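PDB 4JXQ: acetyltransferase, which probably transfers an acyl group, most likely acetyl from acetyl-CoA, to an acceptor molecule, as expected of a GNAT-family acetyltransferase. Local coordinates for residues Asp87-Ser92 and Ala103-Leu108; Asn27-Tyr32 and Phe151-Trp156. All coordinates share one frame; numbering follows the deposited sequence. Where two conformers were deposited one is given.

Contact 1 of 2, residues Asp87-Ser92 and Ala103-Leu108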
ATOM      1  N   ASP A  87      10.149  -3.150   4.254  1.00  8.47           N
ATOM      2  CA  ASP A  87      11.537  -2.776   4.091  1.00  9.26           C
ATOM      3  C   ASP A  87      11.787  -2.076   2.761  1.00  9.32           C
ATOM      4  O   ASP A  87      11.175  -2.436   1.746  1.00 11.77           O
ATOM      5  CB  ASP A  87      12.518  -3.981   4.142  1.00 10.66           C
ATOM      6  CG  ASP A  87      12.333  -4.994   3.054  1.00 13.05           C
ATOM      7  OD1 ASP A  87      11.394  -5.852   3.203  1.00 14.47           O
ATOM      8  OD2 ASP A  87      13.205  -5.025   2.159  1.00 12.10           O
ATOM      9  N   SER A  88      12.722  -1.142   2.766  1.00  9.63           N
ATOM     10  CA  SER A  88      13.208  -0.444   1.611  1.00 10.58           C
ATOM     11  C   SER A  88      14.730  -0.476   1.663  1.00 10.59           C
ATOM     12  O   SER A  88      15.331  -0.169   2.680  1.00 11.51           O
ATOM     13  CB  SER A  88      12.767   1.018   1.604  1.00 12.80           C
ATOM     14  OG  SER A  88      11.374   1.132   1.486  1.00 14.90           O
ATOM     15  N   ILE A  89      15.365  -0.884   0.560  1.00 10.52           N
ATOM     16  CA  ILE A  89      16.829  -1.009   0.465  1.00 11.05           C
ATOM     17  C   ILE A  89      17.306  -0.450  -0.838  1.00 10.50           C
ATOM     18  O   ILE A  89      16.788  -0.814  -1.896  1.00 11.55           O
ATOM     19  CB  ILE A  89      17.226  -2.502   0.528  1.00 12.05           C
ATOM     20  CG1 ILE A  89      16.662  -3.193   1.718  1.00 15.41           C
ATOM     21  CG2 ILE A  89      18.765  -2.635   0.452  1.00 13.48           C
ATOM     22  CD1 ILE A  89      16.846  -4.659   1.655  1.00 17.85           C
ATOM     23  N   TYR A  90      18.318   0.421  -0.790  1.00 10.53           N
ATOM     24  CA  TYR A  90      18.884   1.017  -1.977  1.00 11.15           C
ATOM     25  C   TYR A  90      20.392   1.013  -1.895  1.00 11.75           C
ATOM     26  O   TYR A  90      20.986   1.550  -0.976  1.00 13.33           O
ATOM     27  CB  TYR A  90      18.407   2.472  -2.161  1.00 12.06           C
ATOM     28  CG  TYR A  90      16.905   2.507  -2.445  1.00 11.51           C
ATOM     29  CD1 TYR A  90      16.458   2.395  -3.716  1.00 13.05           C
ATOM     30  CD2 TYR A  90      15.978   2.656  -1.446  1.00 12.71           C
ATOM     31  CE1 TYR A  90      15.097   2.353  -3.988  1.00 15.01           C
ATOM     32  CE2 TYR A  90      14.604   2.597  -1.716  1.00 13.60           C
ATOM     33  CZ  TYR A  90      14.203   2.445  -3.004  1.00 15.03           C
ATOM     34  OH  TYR A  90      12.841   2.389  -3.280  1.00 20.77           O
ATOM     35  N   LEU A  91      21.017   0.358  -2.858  1.00 13.22           N
ATOM     36  CA  LEU A  91      22.477   0.297  -2.975  1.00 14.02           C
ATOM     37  C   LEU A  91      22.938   1.112  -4.146  1.00 14.65           C
ATOM     38  O   LEU A  91      22.385   0.955  -5.248  1.00 17.91           O
ATOM     39  CB  LEU A  91      22.905  -1.143  -3.216  1.00 14.66           C
ATOM     40  CG  LEU A  91      22.658  -2.066  -2.092  1.00 18.78           C
ATOM     41  CD1 LEU A  91      23.002  -3.480  -2.541  1.00 21.24           C
ATOM     42  CD2 LEU A  91      23.409  -1.691  -0.838  1.00 24.22           C
ATOM     43  N   SER A  92      23.991   1.861  -3.983  1.00 13.63           N
ATOM     44  CA  SER A  92      24.664   2.445  -5.137  1.00 15.78           C
ATOM     45  C   SER A  92      25.218   1.346  -6.039  1.00 15.34           C
ATOM     46  O   SER A  92      25.515   0.259  -5.554  1.00 14.81           O
ATOM     47  CB  SER A  92      25.776   3.363  -4.703  1.00 17.28           C
ATOM     48  OG  SER A  92      26.782   2.694  -4.020  1.00 17.12           O
ATOM     49  N   ALA A 103      23.332  -7.644   4.393  1.00 12.27           N
ATOM     50  CA  ALA A 103      23.605  -7.037   5.696  1.00 12.64           C
ATOM     51  C   ALA A 103      22.552  -6.007   6.081  1.00 11.04           C
ATOM     52  O   ALA A 103      22.068  -6.003   7.201  1.00 11.74           O
ATOM     53  CB  ALA A 103      24.970  -6.413   5.695  1.00 12.77           C
ATOM     54  N   LEU A 104      22.191  -5.150   5.114  1.00 10.60           N
ATOM     55  CA  LEU A 104      21.130  -4.139   5.423  1.00  9.88           C
ATOM     56  C   LEU A 104      19.843  -4.793   5.761  1.00  9.79           C
ATOM     57  O   LEU A 104      19.179  -4.382   6.716  1.00 10.20           O
ATOM     58  CB  LEU A 104      20.981  -3.244   4.203  1.00 10.27           C
ATOM     59  CG  LEU A 104      22.113  -2.219   3.981  1.00 11.14           C
ATOM     60  CD1 LEU A 104      22.053  -1.614   2.620  1.00 11.46           C
ATOM     61  CD2 LEU A 104      22.095  -1.154   5.107  1.00 11.92           C
ATOM     62  N   LEU A 105      19.424  -5.809   4.987  1.00  9.69           N
ATOM     63  CA  LEU A 105      18.152  -6.469   5.287  1.00  9.41           C
ATOM     64  C   LEU A 105      18.195  -7.212   6.618  1.00 10.07           C
ATOM     65  O   LEU A 105      17.262  -7.204   7.382  1.00 10.30           O
ATOM     66  CB  LEU A 105      17.736  -7.379   4.127  1.00  9.96           C
ATOM     67  CG  LEU A 105      16.355  -8.000   4.215  1.00 10.43           C
ATOM     68  CD1 LEU A 105      15.254  -6.992   4.503  1.00 11.08           C
ATOM     69  CD2 LEU A 105      16.082  -8.780   2.948  1.00 11.01           C
ATOM     70  N   SER A 106      19.363  -7.862   6.884  1.00 10.30           N
ATOM     71  CA  SER A 106      19.531  -8.523   8.189  0.70 11.09           C
ATOM     72  C   SER A 106      19.351  -7.564   9.424  1.00 10.28           C
ATOM     73  O   SER A 106      18.774  -7.869  10.431  1.00 11.22           O
ATOM     74  CB  SER A 106      20.892  -9.185   8.299  0.70 13.37           C
ATOM     75  OG  SER A 106      21.134 -10.222   7.368  0.70 13.86           O
ATOM     76  N   GLU A 107      19.905  -6.378   9.211  1.00 10.50           N
ATOM     77  CA  GLU A 107      19.775  -5.314  10.195  1.00 10.50           C
ATOM     78  C   GLU A 107      18.332  -4.882  10.363  1.00 10.55           C
ATOM     79  O   GLU A 107      17.841  -4.752  11.482  1.00 11.22           O
ATOM     80  CB  GLU A 107      20.689  -4.156   9.810  1.00 11.55           C
ATOM     81  CG  GLU A 107      20.553  -2.848  10.603  1.00 11.43           C
ATOM     82  CD  GLU A 107      21.016  -2.847  12.008  1.00 13.27           C
ATOM     83  OE1 GLU A 107      21.371  -3.894  12.557  1.00 17.16           O
ATOM     84  OE2 GLU A 107      20.986  -1.792  12.662  1.00 12.75           O
ATOM     85  N   LEU A 108      17.609  -4.654   9.258  1.00  9.80           N
ATOM     86  CA  LEU A 108      16.225  -4.314   9.384  1.00  9.48           C
ATOM     87  C   LEU A 108      15.449  -5.402  10.073  1.00  9.46           C
ATOM     88  O   LEU A 108      14.616  -5.120  10.935  1.00 10.04           O
ATOM     89  CB  LEU A 108      15.603  -3.978   8.038  1.00  9.79           C
ATOM     90  CG  LEU A 108      16.161  -2.776   7.287  1.00 10.31           C
ATOM     91  CD1 LEU A 108      15.331  -2.585   6.037  1.00 11.26           C
ATOM     92  CD2 LEU A 108      16.192  -1.485   8.126  1.00 11.21           C
TER

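Contact 2 of 2, residues Asn27-Tyr32 and Phe151-Trp156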
ATOM      1  N   ASN A  27      17.211   5.166 -13.147  1.00 18.58           N
ATOM      2  CA  ASN A  27      17.699   4.035 -13.902  1.00 20.50           C
ATOM      3  C   ASN A  27      17.081   2.701 -13.591  1.00 21.44           C
ATOM      4  O   ASN A  27      17.280   1.750 -14.318  1.00 26.13           O
ATOM      5  CB  ASN A  27      19.189   3.955 -13.748  1.00 20.50           C
ATOM      6  CG  ASN A  27      19.885   5.174 -14.347  1.00 24.58           C
ATOM      7  OD1 ASN A  27      19.389   5.796 -15.291  1.00 28.95           O
ATOM      8  ND2 ASN A  27      21.026   5.521 -13.788  1.00 24.45           N
ATOM      9  N   GLY A  28      16.322   2.610 -12.521  1.00 18.18           N
ATOM     10  CA  GLY A  28      15.833   1.312 -12.041  1.00 17.68           C
ATOM     11  C   GLY A  28      14.333   1.190 -11.973  1.00 18.69           C
ATOM     12  O   GLY A  28      13.616   2.130 -12.299  1.00 19.96           O
ATOM     13  N   VAL A  29      13.905   0.005 -11.535  1.00 18.67           N
ATOM     14  CA  VAL A  29      12.490  -0.301 -11.325  1.00 19.14           C
ATOM     15  C   VAL A  29      12.144  -0.572  -9.892  1.00 16.43           C
ATOM     16  O   VAL A  29      10.994  -0.917  -9.593  1.00 18.77           O
ATOM     17  CB  VAL A  29      12.031  -1.546 -12.146  1.00 23.58           C
ATOM     18  CG1 VAL A  29      12.107  -1.224 -13.596  1.00 26.93           C
ATOM     19  CG2 VAL A  29      12.881  -2.774 -11.801  1.00 28.68           C
ATOM     20  N   ALA A  30      13.129  -0.486  -9.012  1.00 15.38           N
ATOM     21  CA  ALA A  30      12.862  -0.720  -7.595  1.00 15.70           C
ATOM     22  C   ALA A  30      11.920   0.277  -6.996  1.00 14.36           C
ATOM     23  O   ALA A  30      11.198  -0.065  -6.099  1.00 17.65           O
ATOM     24  CB  ALA A  30      14.182  -0.734  -6.820  1.00 17.38           C
ATOM     25  N   THR A  31      12.016   1.511  -7.452  1.00 13.32           N
ATOM     26  CA  THR A  31      11.084   2.549  -7.055  1.00 12.77           C
ATOM     27  C   THR A  31      10.225   2.969  -8.241  1.00 11.43           C
ATOM     28  O   THR A  31      10.694   3.105  -9.361  1.00 12.43           O
ATOM     29  CB  THR A  31      11.795   3.782  -6.428  1.00 13.42           C
ATOM     30  OG1 THR A  31      10.782   4.739  -6.204  1.00 14.50           O
ATOM     31  CG2 THR A  31      12.907   4.350  -7.242  1.00 15.30           C
ATOM     32  N   TYR A  32       8.956   3.185  -7.948  1.00 11.50           N
ATOM     33  CA  TYR A  32       7.991   3.616  -8.942  1.00 10.93           C
ATOM     34  C   TYR A  32       7.876   5.128  -9.017  1.00 11.78           C
ATOM     35  O   TYR A  32       7.044   5.642  -9.770  1.00 12.03           O
ATOM     36  CB  TYR A  32       6.676   2.920  -8.726  1.00 11.13           C
ATOM     37  CG  TYR A  32       6.633   1.455  -9.138  1.00 10.56           C
ATOM     38  CD1 TYR A  32       7.744   0.770  -9.569  1.00 11.14           C
ATOM     39  CD2 TYR A  32       5.450   0.765  -9.126  1.00 11.34           C
ATOM     40  CE1 TYR A  32       7.683  -0.581  -9.909  1.00 10.32           C
ATOM     41  CE2 TYR A  32       5.368  -0.568  -9.439  1.00 10.31           C
ATOM     42  CZ  TYR A  32       6.517  -1.231  -9.820  1.00  9.87           C
ATOM     43  OH  TYR A  32       6.482  -2.596 -10.125  1.00 10.75           O
ATOM     44  N   PHE A 151       4.075   1.082 -14.636  1.00 10.70           N
ATOM     45  CA  PHE A 151       4.408   1.473 -16.013  1.00 10.75           C
ATOM     46  C   PHE A 151       5.534   2.465 -15.942  1.00 11.46           C
ATOM     47  O   PHE A 151       5.350   3.540 -15.372  1.00 12.69           O
ATOM     48  CB  PHE A 151       3.219   2.053 -16.783  1.00 11.96           C
ATOM     49  CG  PHE A 151       3.524   2.213 -18.264  1.00 13.21           C
ATOM     50  CD1 PHE A 151       3.508   1.115 -19.094  1.00 13.83           C
ATOM     51  CD2 PHE A 151       3.908   3.423 -18.782  1.00 16.12           C
ATOM     52  CE1 PHE A 151       3.804   1.242 -20.447  1.00 16.28           C
ATOM     53  CE2 PHE A 151       4.210   3.549 -20.136  1.00 20.14           C
ATOM     54  CZ  PHE A 151       4.193   2.451 -20.954  1.00 19.05           C
ATOM     55  N   LYS A 152       6.736   2.091 -16.385  1.00 12.43           N
ATOM     56  CA  LYS A 152       7.929   2.940 -16.233  1.00 12.80           C
ATOM     57  C   LYS A 152       8.889   2.560 -17.362  1.00 13.87           C
ATOM     58  O   LYS A 152       9.015   1.415 -17.719  1.00 15.21           O
ATOM     59  CB  LYS A 152       8.579   2.718 -14.852  1.00 13.59           C
ATOM     60  CG  LYS A 152       9.635   3.759 -14.527  1.00 14.53           C
ATOM     61  CD  LYS A 152      10.217   3.596 -13.121  1.00 15.82           C
ATOM     62  CE  LYS A 152      11.280   4.670 -12.813  1.00 16.63           C
ATOM     63  NZ  LYS A 152      11.958   4.478 -11.493  1.00 16.73           N
ATOM     64  N   HIS A 153       9.615   3.540 -17.895  1.00 17.59           N
ATOM     65  CA  HIS A 153      10.579   3.284 -18.968  1.00 20.64           C
ATOM     66  C   HIS A 153       9.879   2.597 -20.167  1.00 19.59           C
ATOM     67  O   HIS A 153      10.470   1.750 -20.838  1.00 22.12           O
ATOM     68  CB  HIS A 153      11.788   2.405 -18.493  1.00 23.25           C
ATOM     69  CG  HIS A 153      12.480   2.841 -17.237  1.00 32.00           C
ATOM     70  ND1 HIS A 153      13.074   4.073 -17.112  1.00 35.98           N
ATOM     71  CD2 HIS A 153      12.703   2.189 -16.057  1.00 29.82           C
ATOM     72  CE1 HIS A 153      13.635   4.177 -15.918  1.00 32.48           C
ATOM     73  NE2 HIS A 153      13.415   3.049 -15.250  1.00 36.94           N
ATOM     74  N   GLY A 154       8.622   2.949 -20.393  1.00 18.72           N
ATOM     75  CA  GLY A 154       7.842   2.449 -21.525  1.00 20.32           C
ATOM     76  C   GLY A 154       7.406   1.013 -21.421  1.00 18.39           C
ATOM     77  O   GLY A 154       6.965   0.506 -22.427  1.00 21.05           O
ATOM     78  N   ARG A 155       7.465   0.399 -20.227  1.00 16.25           N
ATOM     79  CA  ARG A 155       7.172  -0.999 -20.046  1.00 17.04           C
ATOM     80  C   ARG A 155       6.189  -1.209 -18.896  1.00 13.03           C
ATOM     81  O   ARG A 155       6.270  -0.541 -17.871  1.00 13.31           O
ATOM     82  CB  ARG A 155       8.489  -1.773 -19.719  1.00 22.58           C
ATOM     83  CG  ARG A 155       9.557  -1.737 -20.803  1.00 30.75           C
ATOM     84  CD  ARG A 155      10.877  -2.250 -20.274  1.00 44.03           C
ATOM     85  NE  ARG A 155      10.763  -3.221 -19.171  1.00 66.35           N
ATOM     86  CZ  ARG A 155      11.359  -3.115 -17.973  1.00 85.45           C
ATOM     87  NH1 ARG A 155      11.186  -4.073 -17.056  1.00 74.36           N
ATOM     88  NH2 ARG A 155      12.140  -2.073 -17.672  1.00 65.66           N
ATOM     89  N   TRP A 156       5.326  -2.204 -19.063  1.00 13.08           N
ATOM     90  CA  TRP A 156       4.551  -2.726 -17.952  1.00 11.89           C
ATOM     91  C   TRP A 156       5.441  -3.523 -17.035  1.00 11.94           C
ATOM     92  O   TRP A 156       6.235  -4.350 -17.440  1.00 14.37           O
ATOM     93  CB  TRP A 156       3.390  -3.563 -18.461  1.00 12.66           C
ATOM     94  CG  TRP A 156       2.316  -2.797 -19.176  1.00 11.72           C
ATOM     95  CD1 TRP A 156       2.025  -2.802 -20.503  1.00 12.55           C
ATOM     96  CD2 TRP A 156       1.422  -1.882 -18.572  1.00 11.24           C
ATOM     97  NE1 TRP A 156       0.962  -1.974 -20.750  1.00 12.97           N
ATOM     98  CE2 TRP A 156       0.589  -1.377 -19.586  1.00 11.66           C
ATOM     99  CE3 TRP A 156       1.256  -1.397 -17.263  1.00 11.78           C
ATOM    100  CZ2 TRP A 156      -0.395  -0.423 -19.319  1.00 12.17           C
ATOM    101  CZ3 TRP A 156       0.309  -0.439 -17.024  1.00 11.15           C
ATOM    102  CH2 TRP A 156      -0.522   0.027 -18.037  1.00 11.83           C
TER

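Contact 1 of 2, residues Asp87-Ser92 and Ala103-Leu108
With CG1 beside its own backbone N (chi1 -54°) and the chain extended from there, Ile-89 sends CD1 to the CB of Leu-105, while Leu-105, its CG anti to the backbone N (chi1 -173°), brings its CD1 toward the strand. This is the first half of a beta-alpha-beta unit of the GNAT fold: strand 84-91 runs against helix 100-115, which crosses its face before the chain returns as strand 119-125. The short axes lie 9.3 Å apart and nearly antiparallel, at 156°. Ile-89 packs on two leucines. Its CD1 stands 3.8 Å from Leu-105 CB, the two side chains meeting at about a right angle, whereas the side chains of Ile-89 and Leu-104 run past each other in opposite directions, Ile-89 CG2 4.1 Å from Leu-104 CD1. That same Leu-104 CD1 also takes Leu-91 CD2, at 3.7 Å, so one methyl group bridges two strand residues. The acetyl-CoA site takes in Ile-89 and Leu-91 at the strand end and Gly-101 near the start of the helix; a citrate, probably from the crystallisation liquor, lies against Leu-91. Across the segments no hydrogen bond forms. At the other end Asp-87 is buried: Leu-108 CD1 sits 3.7 Å from Asp-87 CB, while Leu-105 CD1 packs against the carboxylate, 3.7 Å from Asp-87 OD2, the oxygen that also bonds His-135 NE2.

Contact 2 of 2, residues Asn27-Tyr32 and Phe151-Trp156
A type I' beta turn, Lys-152 to Arg-155, joins strands 141-152 and 155-165 and reaches out to the loop that follows helix 14-27. From the turn, Lys-152 runs fully extended, its CG anti to the backbone N (chi1 -168°), and plants its ammonium between two carbonyls: NZ lies 2.8 Å from Thr-31 O and 3.0 Å from Gly-28 O. Val-25 O and Glu-33 O also accept from this nitrogen, so four backbone oxygens gather round the ammonium. His-153 adds a second donor to Gly-28 O: NE2 is 3.1 Å away, with an N-H...O angle of 158° and the oxygen close to the ring plane, yet NE2 approaches from above the plane of the Gly-28 carbonyl, on the opposite face from Lys-152 NZ. Lys-152 CG lies 3.8 Å over one face of the imidazole, nearer its edge than its centre. Val-29 CG1 meets Arg-155 NH2 at 4.2 Å, the two side chains crossing at about a right angle. A methionine at Lys-152 would probably leave Thr-31 O without this donor and Gly-28 O with His-153 alone of the two, loosening the loop from the hairpin. This is a two-residue type I' beta hairpin, its lysine reaching the helix end and the following loop.

How the contacts relate
Both contacts bear on the same mixed sheet, but at different depths. Contact 1 sits about 6 Å from the centre of the chain and packs a helix on a central strand; contact 2, its centre about 18 Å from that of the chain, pins a loop to a hairpin at one edge of the sheet, close to the second subunit, whose Ala-80 packs on Lys-152. The chemistry follows the place: apolar side chains and no cross-segment hydrogen bond in the first, a buried ammonium and an exposed imidazole meeting backbone oxygens in the second. Their centres are 20 Å apart, yet they meet directly: Tyr-90, on the strand face turned from helix 100-115, packs its OH 3.6 Å from Thr-31 CB.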